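Class B carbapenemase GOB-18 (Elizabethkingia meningoseptica, PDB 5K0W) probably hydrolyses beta-lactam antibiotics, carbapenems among them, as a subclass B3 metallo-beta-lactamase with two zinc ions in its active site. Local coordinates at residues A[42-47]-A[195-200]; A[55-60]-A[165-170]; A[191-196]-A[261-266]; A[201-206]-A[280-285]. All blocks are in the same frame, centred on the assembly; numbering follows the deposited sequence.

Interactions 1 and 2 are apolar and lie in the core, where strands 44-46 and 55-59, neighbours in the seven-stranded sheet, face strands 192-198 and 165-171 of the five-stranded sheet; in both, branched side chains meet without any hydrogen bond across the gap. Interaction 3 continues along strand 192-198, sharing V195 and L196 with interaction 1, but lies nearer the surface, where a methionine methyl meets an arginine and a tyrosine. Interaction 4, about 29 Å from interaction 3 between centres, holds the far end of helix 265-284; there a lysine combines aliphatic packing with a polar tip beside a loop near the zinc site.

Interaction 1: A[42-47]-A[195-200]; sequences GNLYYV and VLIANM
L44 carries all of the contact that 42-47 makes with 195-200, its two methyl groups resting on V195 and I197. The segment enters this position through G42 and N43, a turn between strands 38-41 and 44-46; the backbone amide of G42 is held by the hydroxyl of Y257 and that of N43 by the side chain of T186. L44 follows as the first residue of strand 44-46, its CB directed at the opposing strand. CG stands opposite the backbone N (chi1 177°), which carries the fork of the side chain outward into the space between the strands. One branch, CD2, lies 3.6 Å from CG1 of V195, with the two side chains meeting at a slant. The other, CD1, approaches CD1 of I197 more loosely, at 4.2 Å. The leucine thus spans two residues on the same face of strand 192-198. The backbones stay well apart, the CA atoms of L44 and V195 being separated by 8.9 Å, so side chains alone bridge them. F184 of the adjoining strand 180-187 touches L44, V195 and I197 and completes the apolar cluster. Further along, Y45 turns to the other face of the strand, where it meets F86 edge-to-face. The side chain of I197 is about 9 Å from that of the zinc ligand H103. Aliphatic packing of this kind between two facing sheets forms part of the hydrophobic core of the alpha-beta/beta-alpha sandwich that defines the metallo-beta-lactamase fold.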
loop_
_atom_site.group_PDB
_atom_site.type_symbol
_atom_site.label_atom_id
_atom_site.label_comp_id
_atom_site.label_asym_id
_atom_site.label_seq_id
_atom_site.Cartn_x
_atom_site.Cartn_y
_atom_site.Cartn_z
ATOM N N GLY A 42 18.439 1.012 -2.890
ATOM C CA GLY A 42 19.067 0.414 -1.720
ATOM C C GLY A 42 18.534 -0.963 -1.403
ATOM O O GLY A 42 18.696 -1.896 -2.195
ATOM N N ASN A 43 17.841 -1.078 -0.267
ATOM C CA ASN A 43 17.280 -2.355 0.196
ATOM C C ASN A 43 15.780 -2.500 -0.019
ATOM O O ASN A 43 15.157 -3.396 0.557
ATOM C CB ASN A 43 17.713 -2.647 1.643
ATOM C CG ASN A 43 19.226 -2.749 1.764
ATOM O OD1 ASN A 43 19.894 -3.487 1.020
ATOM N ND2 ASN A 43 19.808 -1.950 2.640
ATOM N N LEU A 44 15.215 -1.647 -0.902
ATOM C CA LEU A 44 13.813 -1.654 -1.298
ATOM C C LEU A 44 13.667 -2.320 -2.657
ATOM O O LEU A 44 14.341 -1.948 -3.610
ATOM C CB LEU A 44 13.230 -0.227 -1.304
ATOM C CG LEU A 44 11.791 -0.086 -1.769
ATOM C CD1 LEU A 44 10.808 -0.586 -0.734
ATOM C CD2 LEU A 44 11.498 1.321 -2.148
ATOM N N TYR A 45 12.785 -3.310 -2.726
ATOM C CA TYR A 45 12.534 -4.101 -3.915
ATOM C C TYR A 45 11.050 -4.139 -4.231
ATOM O O TYR A 45 10.231 -4.158 -3.311
ATOM C CB TYR A 45 13.048 -5.559 -3.709
ATOM C CG TYR A 45 14.539 -5.686 -3.473
ATOM C CD1 TYR A 45 15.082 -5.536 -2.197
ATOM C CD2 TYR A 45 15.407 -6.008 -4.519
ATOM C CE1 TYR A 45 16.458 -5.632 -1.978
ATOM C CE2 TYR A 45 16.783 -6.109 -4.313
ATOM C CZ TYR A 45 17.303 -5.912 -3.043
ATOM O OH TYR A 45 18.652 -6.003 -2.842
ATOM N N TYR A 46 10.701 -4.189 -5.526
ATOM C CA TYR A 46 9.324 -4.324 -5.980
ATOM C C TYR A 46 9.086 -5.825 -6.182
ATOM O O TYR A 46 9.793 -6.458 -6.976
ATOM C CB TYR A 46 9.102 -3.558 -7.301
ATOM C CG TYR A 46 7.661 -3.542 -7.772
ATOM C CD1 TYR A 46 7.162 -4.549 -8.594
ATOM C CD2 TYR A 46 6.795 -2.526 -7.389
ATOM C CE1 TYR A 46 5.826 -4.563 -8.992
ATOM C CE2 TYR A 46 5.467 -2.516 -7.802
ATOM C CZ TYR A 46 4.980 -3.540 -8.594
ATOM O OH TYR A 46 3.667 -3.513 -9.007
ATOM N N VAL A 47 8.123 -6.404 -5.448
ATOM C CA VAL A 47 7.799 -7.840 -5.524
ATOM C C VAL A 47 6.315 -8.077 -5.898
ATOM O O VAL A 47 5.847 -9.224 -5.900
ATOM C CB VAL A 47 8.250 -8.646 -4.262
ATOM C CG1 VAL A 47 9.771 -8.712 -4.150
ATOM C CG2 VAL A 47 7.626 -8.103 -2.980
ATOM N N VAL A 195 12.832 7.543 1.048
ATOM C CA VAL A 195 11.799 6.880 0.258
ATOM C C VAL A 195 10.403 7.080 0.841
ATOM O O VAL A 195 10.201 6.905 2.043
ATOM C CB VAL A 195 12.144 5.386 0.033
ATOM C CG1 VAL A 195 11.081 4.681 -0.805
ATOM C CG2 VAL A 195 13.522 5.240 -0.623
ATOM N N LEU A 196 9.447 7.463 -0.021
ATOM C CA LEU A 196 8.046 7.620 0.319
ATOM C C LEU A 196 7.238 6.575 -0.434
ATOM O O LEU A 196 7.297 6.530 -1.667
ATOM C CB LEU A 196 7.540 9.036 -0.028
ATOM C CG LEU A 196 6.042 9.270 0.161
ATOM C CD1 LEU A 196 5.705 9.539 1.614
ATOM C CD2 LEU A 196 5.544 10.375 -0.740
ATOM N N ILE A 197 6.497 5.727 0.302
ATOM C CA ILE A 197 5.592 4.726 -0.267
ATOM C C ILE A 197 4.205 5.342 -0.055
ATOM O O ILE A 197 3.669 5.291 1.037
ATOM C CB ILE A 197 5.773 3.313 0.365
ATOM C CG1 ILE A 197 7.143 2.723 0.001
ATOM C CG2 ILE A 197 4.635 2.339 -0.068
ATOM C CD1 ILE A 197 7.547 1.567 0.823
ATOM N N ALA A 198 3.676 6.004 -1.074
ATOM C CA ALA A 198 2.434 6.748 -1.000
ATOM C C ALA A 198 1.141 5.992 -1.273
ATOM O O ALA A 198 1.093 5.131 -2.140
ATOM C CB ALA A 198 2.517 7.962 -1.909
ATOM N N ASN A 199 0.073 6.358 -0.563
ATOM C CA ASN A 199 -1.252 5.858 -0.862
ATOM C C ASN A 199 -2.006 7.101 -1.355
ATOM O O ASN A 199 -2.452 7.927 -0.559
ATOM C CB ASN A 199 -1.939 5.185 0.326
ATOM C CG ASN A 199 -3.168 4.433 -0.126
ATOM O OD1 ASN A 199 -3.092 3.339 -0.690
ATOM N ND2 ASN A 199 -4.306 5.078 -0.049
ATOM N N MET A 200 -2.051 7.259 -2.686
ATOM C CA MET A 200 -2.671 8.377 -3.391
ATOM C C MET A 200 -4.132 8.597 -2.978
ATOM O O MET A 200 -4.908 7.640 -2.939
ATOM C CB MET A 200 -2.501 8.270 -4.923
ATOM C CG MET A 200 -1.038 8.207 -5.392
ATOM S SD MET A 200 0.051 9.505 -4.715
ATOM C CE MET A 200 -0.447 10.968 -5.732
#

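Interaction 2: A[55-60]-A[165-170]; sequences YLIVTD and ITLTLL
I57 sends two of its carbons into strand 165-171, one to I165 and the other to L167, and this is the close-packed part of the contact. Its CG2, opposite the backbone N, reaches the I165 side chain, 3.9 Å from CG1 and equally near CD1. The remaining branch takes the other direction: with CG1 beside the backbone N (chi1 -61°), the chain extends to CD1, which meets CD1 of L167 tip to tip at 3.8 Å. L167 CD2 is only slightly farther from the same methyl, so the end of I57 sits against both prongs of the leucine fork. F184 of strand 180-187 touches I57 and L167, and I64 of strand 62-66 touches I165, closing the cluster within the core.

Toward the chain turn that follows strand 55-59 the packing thins. T59 adds only its methyl, CG2, which comes within 4.0 Å of I165 CB, while its hydroxyl is engaged locally by G62 O and K61 N. Next to it D60 is exposed, beyond the strand, and leans on N164. The short strand axes pass 9.4 Å apart at 146°, a roughly antiparallel course, yet the strands belong to different sheets and exchange no hydrogen bonds. The threonine shows how the boundary works chemically: its polar atom is spent on the turn and its methyl is given to the sheet interface. The contact therefore rests on dispersion and exclusion of water, with no polar bond between the two strands.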
loop_
_atom_site.group_PDB
_atom_site.type_symbol
_atom_site.label_atom_id
_atom_site.label_comp_id
_atom_site.label_asym_id
_atom_site.label_seq_id
_atom_site.Cartn_x
_atom_site.Cartn_y
_atom_site.Cartn_z
ATOM N N TYR A 55 5.899 -4.198 -1.746
ATOM C CA TYR A 55 7.267 -3.771 -1.454
ATOM C C TYR A 55 7.972 -4.641 -0.431
ATOM O O TYR A 55 7.397 -4.988 0.603
ATOM C CB TYR A 55 7.287 -2.286 -1.040
ATOM C CG TYR A 55 6.715 -1.399 -2.124
ATOM C CD1 TYR A 55 7.432 -1.135 -3.285
ATOM C CD2 TYR A 55 5.419 -0.913 -2.038
ATOM C CE1 TYR A 55 6.887 -0.372 -4.317
ATOM C CE2 TYR A 55 4.872 -0.136 -3.056
ATOM C CZ TYR A 55 5.607 0.121 -4.200
ATOM O OH TYR A 55 5.084 0.850 -5.229
ATOM N N LEU A 56 9.219 -4.998 -0.731
ATOM C CA LEU A 56 10.053 -5.793 0.148
ATOM C C LEU A 56 11.277 -5.002 0.618
ATOM O O LEU A 56 12.040 -4.478 -0.200
ATOM C CB LEU A 56 10.452 -7.101 -0.534
ATOM C CG LEU A 56 11.295 -8.070 0.285
ATOM C CD1 LEU A 56 10.430 -8.896 1.239
ATOM C CD2 LEU A 56 12.098 -8.978 -0.634
ATOM N N ILE A 57 11.435 -4.892 1.944
ATOM C CA ILE A 57 12.568 -4.222 2.570
ATOM C C ILE A 57 13.389 -5.305 3.253
ATOM O O ILE A 57 12.914 -5.960 4.183
ATOM C CB ILE A 57 12.170 -3.049 3.505
ATOM C CG1 ILE A 57 11.424 -1.962 2.723
ATOM C CG2 ILE A 57 13.401 -2.461 4.199
ATOM C CD1 ILE A 57 10.595 -1.014 3.568
ATOM N N VAL A 58 14.598 -5.520 2.746
ATOM C CA VAL A 58 15.510 -6.546 3.231
ATOM C C VAL A 58 16.433 -5.959 4.294
ATOM O O VAL A 58 17.132 -4.983 4.019
ATOM C CB VAL A 58 16.302 -7.144 2.041
ATOM C CG1 VAL A 58 17.225 -8.267 2.497
ATOM C CG2 VAL A 58 15.359 -7.628 0.942
ATOM N N THR A 59 16.425 -6.526 5.518
ATOM C CA THR A 59 17.333 -6.074 6.585
ATOM C C THR A 59 18.209 -7.225 7.060
ATOM O O THR A 59 17.965 -8.400 6.746
ATOM C CB THR A 59 16.618 -5.475 7.807
ATOM O OG1 THR A 59 16.367 -6.523 8.733
ATOM C CG2 THR A 59 15.343 -4.665 7.473
ATOM N N ASP A 60 19.187 -6.863 7.891
ATOM C CA ASP A 60 20.172 -7.727 8.552
ATOM C C ASP A 60 19.518 -8.708 9.543
ATOM O O ASP A 60 20.025 -9.810 9.741
ATOM C CB ASP A 60 21.289 -6.877 9.245
ATOM C CG ASP A 60 20.877 -5.576 9.996
ATOM O OD1 ASP A 60 20.124 -4.749 9.411
ATOM O OD2 ASP A 60 21.389 -5.349 11.121
ATOM N N ILE A 165 16.994 -0.179 9.563
ATOM C CA ILE A 165 15.816 0.366 8.889
ATOM C C ILE A 165 14.787 0.847 9.917
ATOM O O ILE A 165 14.487 0.128 10.874
ATOM C CB ILE A 165 15.238 -0.710 7.917
ATOM C CG1 ILE A 165 15.973 -0.716 6.553
ATOM C CG2 ILE A 165 13.709 -0.641 7.752
ATOM C CD1 ILE A 165 15.623 0.458 5.528
ATOM N N THR A 166 14.274 2.076 9.718
ATOM C CA THR A 166 13.224 2.703 10.526
ATOM C C THR A 166 12.183 3.292 9.577
ATOM O O THR A 166 12.517 4.148 8.756
ATOM C CB THR A 166 13.771 3.776 11.492
ATOM O OG1 THR A 166 14.860 3.239 12.247
ATOM C CG2 THR A 166 12.692 4.309 12.443
ATOM N N LEU A 167 10.930 2.827 9.693
ATOM C CA LEU A 167 9.827 3.315 8.886
ATOM C C LEU A 167 8.916 4.160 9.749
ATOM O O LEU A 167 8.670 3.824 10.911
ATOM C CB LEU A 167 9.030 2.135 8.314
ATOM C CG LEU A 167 9.294 1.777 6.865
ATOM C CD1 LEU A 167 10.571 1.022 6.727
ATOM C CD2 LEU A 167 8.212 0.897 6.347
ATOM N N THR A 168 8.401 5.249 9.187
ATOM C CA THR A 168 7.469 6.117 9.892
ATOM C C THR A 168 6.145 6.006 9.174
ATOM O O THR A 168 6.099 6.163 7.946
ATOM C CB THR A 168 7.983 7.579 9.955
ATOM O OG1 THR A 168 9.235 7.606 10.619
ATOM C CG2 THR A 168 7.031 8.512 10.685
ATOM N N LEU A 169 5.072 5.733 9.930
ATOM C CA LEU A 169 3.732 5.659 9.368
ATOM C C LEU A 169 3.193 7.078 9.256
ATOM O O LEU A 169 3.209 7.825 10.231
ATOM C CB LEU A 169 2.808 4.808 10.256
ATOM C CG LEU A 169 1.432 4.472 9.654
ATOM C CD1 LEU A 169 1.086 3.003 9.852
ATOM C CD2 LEU A 169 0.355 5.385 10.205
ATOM N N LEU A 170 2.701 7.439 8.075
ATOM C CA LEU A 170 2.088 8.741 7.844
ATOM C C LEU A 170 0.599 8.481 7.597
ATOM O O LEU A 170 0.238 7.912 6.564
ATOM C CB LEU A 170 2.730 9.473 6.644
ATOM C CG LEU A 170 4.265 9.638 6.647
ATOM C CD1 LEU A 170 4.767 10.106 5.306
ATOM C CD2 LEU A 170 4.729 10.577 7.743
#

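Interaction 3: A[191-196]-A[261-266]; sequences RKYRVL and LFMDKQ
Where the start of strand 192-198, an inner strand of the five-stranded sheet, meets the loop leading into C-terminal helix 265-284, the methyl end of M263 fits into a corner formed by R191 and Y193. M263 runs extended from CG (chi2 -174°), which delivers CE to both partners at once. Against Y193 the methyl comes in at the ring edge, in the plane of the ring, 3.5 Å from CE2. Against R191 it lies over a face of the guanidinium, 3.6 Å from NH2, the two side chains arriving from opposite directions. CD2 of Y193 sits above one face of the guanidinium, 3.4 Å from the plane and displaced toward its rim.

The guanidinium is fixed by bonds made within its own plane. After a bend at chi3 (-61°), R191 grips the carbonyl of its neighbour side-on: NE donates to K192 O at 2.9 Å and NH1 to the same oxygen at 3.0 Å. NH1 also forms a salt bridge with D235, and the phenol of Y193 is held by D188. I236 supports both Y193 and M263 from the neighbouring strand.

No hydrogen bond joins the two segments. The division of labour is clear: in-plane N-H groups are used for the carbonyl, the face of the cation for a methyl, and the nearby D235 would be expected to stabilise the arginine's positive charge.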
loop_
_atom_site.group_PDB
_atom_site.type_symbol
_atom_site.label_atom_id
_atom_site.label_comp_id
_atom_site.label_asym_id
_atom_site.label_seq_id
_atom_site.Cartn_x
_atom_site.Cartn_y
_atom_site.Cartn_z
ATOM N N ARG A 191 24.756 6.364 -2.300
ATOM C CA ARG A 191 24.112 7.363 -1.415
ATOM C C ARG A 191 22.968 6.827 -0.545
ATOM O O ARG A 191 22.641 5.641 -0.590
ATOM C CB ARG A 191 23.562 8.523 -2.284
ATOM C CG ARG A 191 22.805 8.040 -3.544
ATOM C CD ARG A 191 21.947 9.093 -4.209
ATOM N NE ARG A 191 20.912 9.559 -3.296
ATOM C CZ ARG A 191 20.060 10.535 -3.559
ATOM N NH1 ARG A 191 19.181 10.915 -2.646
ATOM N NH2 ARG A 191 20.077 11.140 -4.741
ATOM N N LYS A 192 22.350 7.731 0.235
ATOM C CA LYS A 192 21.166 7.506 1.075
ATOM C C LYS A 192 19.972 8.037 0.266
ATOM O O LYS A 192 20.156 8.897 -0.604
ATOM C CB LYS A 192 21.276 8.271 2.414
ATOM C CG LYS A 192 22.265 7.655 3.405
ATOM C CD LYS A 192 22.331 8.451 4.708
ATOM C CE LYS A 192 23.522 8.108 5.573
ATOM N NZ LYS A 192 23.343 6.814 6.292
ATOM N N TYR A 193 18.763 7.511 0.523
ATOM C CA TYR A 193 17.533 7.906 -0.181
ATOM C C TYR A 193 16.374 7.959 0.784
ATOM O O TYR A 193 16.082 6.953 1.425
ATOM C CB TYR A 193 17.142 6.879 -1.267
ATOM C CG TYR A 193 18.188 6.528 -2.292
ATOM C CD1 TYR A 193 19.039 5.445 -2.102
ATOM C CD2 TYR A 193 18.253 7.204 -3.506
ATOM C CE1 TYR A 193 19.960 5.069 -3.079
ATOM C CE2 TYR A 193 19.142 6.815 -4.505
ATOM C CZ TYR A 193 20.003 5.754 -4.283
ATOM O OH TYR A 193 20.893 5.389 -5.259
ATOM N N ARG A 194 15.672 9.097 0.846
ATOM C CA ARG A 194 14.472 9.229 1.661
ATOM C C ARG A 194 13.341 8.746 0.753
ATOM O O ARG A 194 13.004 9.397 -0.238
ATOM C CB ARG A 194 14.268 10.675 2.147
ATOM C CG ARG A 194 13.036 10.884 3.030
ATOM C CD ARG A 194 13.270 12.078 3.925
ATOM N NE ARG A 194 12.099 12.464 4.718
ATOM C CZ ARG A 194 11.800 11.954 5.910
ATOM N NH1 ARG A 194 10.724 12.375 6.567
ATOM N NH2 ARG A 194 12.566 11.004 6.448
ATOM N N VAL A 195 12.832 7.543 1.048
ATOM C CA VAL A 195 11.799 6.880 0.258
ATOM C C VAL A 195 10.403 7.080 0.841
ATOM O O VAL A 195 10.201 6.905 2.043
ATOM C CB VAL A 195 12.144 5.386 0.033
ATOM C CG1 VAL A 195 11.081 4.681 -0.805
ATOM C CG2 VAL A 195 13.522 5.240 -0.623
ATOM N N LEU A 196 9.447 7.463 -0.021
ATOM C CA LEU A 196 8.046 7.620 0.319
ATOM C C LEU A 196 7.238 6.575 -0.434
ATOM O O LEU A 196 7.297 6.530 -1.667
ATOM C CB LEU A 196 7.540 9.036 -0.028
ATOM C CG LEU A 196 6.042 9.270 0.161
ATOM C CD1 LEU A 196 5.705 9.539 1.614
ATOM C CD2 LEU A 196 5.544 10.375 -0.740
ATOM N N LEU A 261 14.637 6.919 -11.821
ATOM C CA LEU A 261 13.344 6.775 -12.483
ATOM C C LEU A 261 12.245 7.190 -11.503
ATOM O O LEU A 261 11.224 7.727 -11.921
ATOM C CB LEU A 261 13.094 5.313 -12.901
ATOM C CG LEU A 261 13.962 4.732 -14.002
ATOM C CD1 LEU A 261 13.884 3.229 -13.997
ATOM C CD2 LEU A 261 13.576 5.299 -15.380
ATOM N N PHE A 262 12.478 6.952 -10.198
ATOM C CA PHE A 262 11.521 7.216 -9.131
ATOM C C PHE A 262 11.800 8.492 -8.333
ATOM O O PHE A 262 11.289 8.673 -7.223
ATOM C CB PHE A 262 11.344 5.953 -8.259
ATOM C CG PHE A 262 11.229 4.708 -9.106
ATOM C CD1 PHE A 262 10.097 4.479 -9.887
ATOM C CD2 PHE A 262 12.288 3.812 -9.197
ATOM C CE1 PHE A 262 10.013 3.358 -10.720
ATOM C CE2 PHE A 262 12.198 2.681 -10.017
ATOM C CZ PHE A 262 11.058 2.460 -10.766
ATOM N N MET A 263 12.552 9.412 -8.952
ATOM C CA MET A 263 12.931 10.704 -8.380
ATOM C C MET A 263 12.204 11.840 -9.094
ATOM O O MET A 263 12.663 12.983 -9.073
ATOM C CB MET A 263 14.443 10.890 -8.474
ATOM C CG MET A 263 15.197 9.938 -7.610
ATOM S SD MET A 263 16.949 10.308 -7.617
ATOM C CE MET A 263 17.465 9.273 -6.313
ATOM N N ASP A 264 11.059 11.528 -9.716
ATOM C CA ASP A 264 10.270 12.509 -10.432
ATOM C C ASP A 264 9.291 13.148 -9.454
ATOM O O ASP A 264 8.075 12.895 -9.499
ATOM C CB ASP A 264 9.594 11.886 -11.676
ATOM C CG ASP A 264 8.699 10.674 -11.425
ATOM O OD1 ASP A 264 8.963 9.926 -10.452
ATOM O OD2 ASP A 264 7.753 10.453 -12.228
ATOM N N LYS A 265 9.850 13.950 -8.524
ATOM C CA LYS A 265 9.113 14.667 -7.479
ATOM C C LYS A 265 7.969 15.508 -8.036
ATOM O O LYS A 265 6.878 15.463 -7.480
ATOM C CB LYS A 265 10.052 15.535 -6.631
ATOM C CG LYS A 265 11.001 14.763 -5.744
ATOM C CD LYS A 265 11.384 15.592 -4.526
ATOM C CE LYS A 265 12.873 15.795 -4.433
ATOM N NZ LYS A 265 13.268 16.339 -3.105
ATOM N N GLN A 266 8.193 16.247 -9.142
ATOM C CA GLN A 266 7.147 17.087 -9.731
ATOM C C GLN A 266 5.908 16.334 -10.189
ATOM O O GLN A 266 4.810 16.881 -10.090
ATOM C CB GLN A 266 7.685 18.079 -10.770
ATOM C CG GLN A 266 8.407 19.293 -10.154
ATOM C CD GLN A 266 7.731 19.869 -8.917
ATOM O OE1 GLN A 266 6.594 20.355 -8.953
ATOM N NE2 GLN A 266 8.420 19.806 -7.783
#

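Interaction 4: A[201-206]-A[280-285]; sequences PSVIVD and LNKIKK
K282 lays its aliphatic chain along V203, the two side chains crossing obliquely where the last turns of C-terminal helix 265-284 cover the loop that follows strand 192-198 in this metallo-beta-lactamase fold. V203 CG1 is 3.8 Å from both K282 CD and K282 CE, so one methyl straddles the bond between them. The lysine gets there with CG opposite its backbone N (chi1 175°) and an otherwise extended chain that bends only at the end, chi4 being 74°. That bend lets the tip follow the loop past V203: CE lies 3.5 Å from V205 O, and the CG2 methyl of V205 is 4.3 Å from the same carbon. K282 NZ is 3.5 Å from D206 O and is hydrogen-bonded to K207 O, and F209 offers its ring in a cation-pi contact. The charged end thus has backbone oxygens and an aromatic ring beside it, which should suit a protonated amine.

The loop also borders the zinc site. V203 has its side chain about 7 Å from that of H175, a zinc ligand whose ND1 shares a weak hydrogen bond with S202 OG, and I204 packs on H175 and H100. Within 280-285, K285 NZ bonds weakly to K282 O, and K284 NZ reaches N281 OD1 at 3.1 Å, from above the plane of the amide carbonyl.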
loop_
_atom_site.group_PDB
_atom_site.type_symbol
_atom_site.label_atom_id
_atom_site.label_comp_id
_atom_site.label_asym_id
_atom_site.label_seq_id
_atom_site.Cartn_x
_atom_site.Cartn_y
_atom_site.Cartn_z
ATOM N N PRO A 201 -4.488 9.839 -2.580
ATOM C CA PRO A 201 -5.839 10.076 -2.064
ATOM C C PRO A 201 -6.958 10.223 -3.101
ATOM O O PRO A 201 -7.499 11.309 -3.307
ATOM C CB PRO A 201 -5.645 11.294 -1.157
ATOM C CG PRO A 201 -4.511 12.040 -1.780
ATOM C CD PRO A 201 -3.658 11.065 -2.518
ATOM N N SER A 202 -7.326 9.109 -3.738
ATOM C CA SER A 202 -8.435 9.044 -4.704
ATOM C C SER A 202 -9.793 8.825 -3.999
ATOM O O SER A 202 -9.827 8.354 -2.857
ATOM C CB SER A 202 -8.173 7.973 -5.758
ATOM O OG SER A 202 -7.647 6.786 -5.191
ATOM N N VAL A 203 -10.902 9.197 -4.674
ATOM C CA VAL A 203 -12.277 9.062 -4.152
ATOM C C VAL A 203 -12.992 7.882 -4.827
ATOM O O VAL A 203 -13.180 7.905 -6.041
ATOM C CB VAL A 203 -13.099 10.394 -4.202
ATOM C CG1 VAL A 203 -14.526 10.200 -3.676
ATOM C CG2 VAL A 203 -12.399 11.497 -3.424
ATOM N N ILE A 204 -13.404 6.867 -4.026
ATOM C CA ILE A 204 -14.093 5.646 -4.492
ATOM C C ILE A 204 -15.635 5.703 -4.437
ATOM O O ILE A 204 -16.302 4.856 -5.051
ATOM C CB ILE A 204 -13.515 4.362 -3.843
ATOM C CG1 ILE A 204 -13.827 4.288 -2.319
ATOM C CG2 ILE A 204 -12.002 4.288 -4.127
ATOM C CD1 ILE A 204 -13.453 3.006 -1.635
ATOM N N VAL A 205 -16.185 6.694 -3.705
ATOM C CA VAL A 205 -17.636 6.902 -3.576
ATOM C C VAL A 205 -18.187 7.798 -4.687
ATOM O O VAL A 205 -17.631 8.860 -4.985
ATOM C CB VAL A 205 -18.135 7.329 -2.166
ATOM C CG1 VAL A 205 -17.962 6.207 -1.158
ATOM C CG2 VAL A 205 -17.474 8.618 -1.678
ATOM N N ASP A 206 -19.294 7.360 -5.282
ATOM C CA ASP A 206 -20.018 8.037 -6.366
ATOM C C ASP A 206 -21.008 9.082 -5.795
ATOM O O ASP A 206 -21.260 10.100 -6.437
ATOM C CB ASP A 206 -20.782 6.998 -7.216
ATOM C CG ASP A 206 -20.068 5.656 -7.408
ATOM O OD1 ASP A 206 -19.971 4.870 -6.409
ATOM O OD2 ASP A 206 -19.644 5.369 -8.554
ATOM N N LEU A 280 -12.104 18.733 -4.517
ATOM C CA LEU A 280 -12.800 19.998 -4.315
ATOM C C LEU A 280 -13.983 20.103 -5.244
ATOM O O LEU A 280 -15.029 20.586 -4.816
ATOM C CB LEU A 280 -11.876 21.213 -4.476
ATOM C CG LEU A 280 -10.768 21.369 -3.437
ATOM C CD1 LEU A 280 -9.563 22.119 -4.021
ATOM C CD2 LEU A 280 -11.288 22.012 -2.146
ATOM N N ASN A 281 -13.851 19.614 -6.496
ATOM C CA ASN A 281 -14.952 19.649 -7.453
ATOM C C ASN A 281 -16.111 18.789 -6.981
ATOM O O ASN A 281 -17.275 19.116 -7.235
ATOM C CB ASN A 281 -14.500 19.252 -8.843
ATOM C CG ASN A 281 -15.160 20.079 -9.892
ATOM O OD1 ASN A 281 -14.821 21.246 -10.087
ATOM N ND2 ASN A 281 -16.154 19.504 -10.544
ATOM N N LYS A 282 -15.795 17.713 -6.236
ATOM C CA LYS A 282 -16.801 16.820 -5.654
ATOM C C LYS A 282 -17.534 17.528 -4.484
ATOM O O LYS A 282 -18.769 17.499 -4.438
ATOM C CB LYS A 282 -16.170 15.477 -5.220
ATOM C CG LYS A 282 -17.135 14.558 -4.498
ATOM C CD LYS A 282 -16.820 13.099 -4.690
ATOM C CE LYS A 282 -17.793 12.203 -3.958
ATOM N NZ LYS A 282 -19.114 12.138 -4.625
ATOM N N ILE A 283 -16.773 18.177 -3.567
ATOM C CA ILE A 283 -17.352 18.878 -2.417
ATOM C C ILE A 283 -18.219 20.098 -2.767
ATOM O O ILE A 283 -19.115 20.438 -1.988
ATOM C CB ILE A 283 -16.376 19.119 -1.245
ATOM C CG1 ILE A 283 -15.393 20.247 -1.532
ATOM C CG2 ILE A 283 -15.657 17.849 -0.862
ATOM C CD1 ILE A 283 -15.365 21.299 -0.481
ATOM N N LYS A 284 -17.998 20.737 -3.941
ATOM C CA LYS A 284 -18.861 21.869 -4.311
ATOM C C LYS A 284 -20.325 21.478 -4.489
ATOM O O LYS A 284 -21.201 22.268 -4.120
ATOM C CB LYS A 284 -18.316 22.819 -5.409
ATOM C CG LYS A 284 -17.431 22.225 -6.481
ATOM C CD LYS A 284 -16.797 23.323 -7.361
ATOM C CE LYS A 284 -15.420 23.777 -6.914
ATOM N NZ LYS A 284 -14.369 23.483 -7.933
ATOM N N LYS A 285 -20.579 20.207 -4.914
ATOM C CA LYS A 285 -21.920 19.618 -5.057
ATOM C C LYS A 285 -22.673 19.500 -3.699
ATOM O O LYS A 285 -23.897 19.307 -3.703
ATOM C CB LYS A 285 -21.847 18.238 -5.709
ATOM C CG LYS A 285 -21.181 18.179 -7.076
ATOM C CD LYS A 285 -20.468 16.831 -7.310
ATOM C CE LYS A 285 -21.221 15.564 -6.898
ATOM N NZ LYS A 285 -20.823 15.074 -5.539
#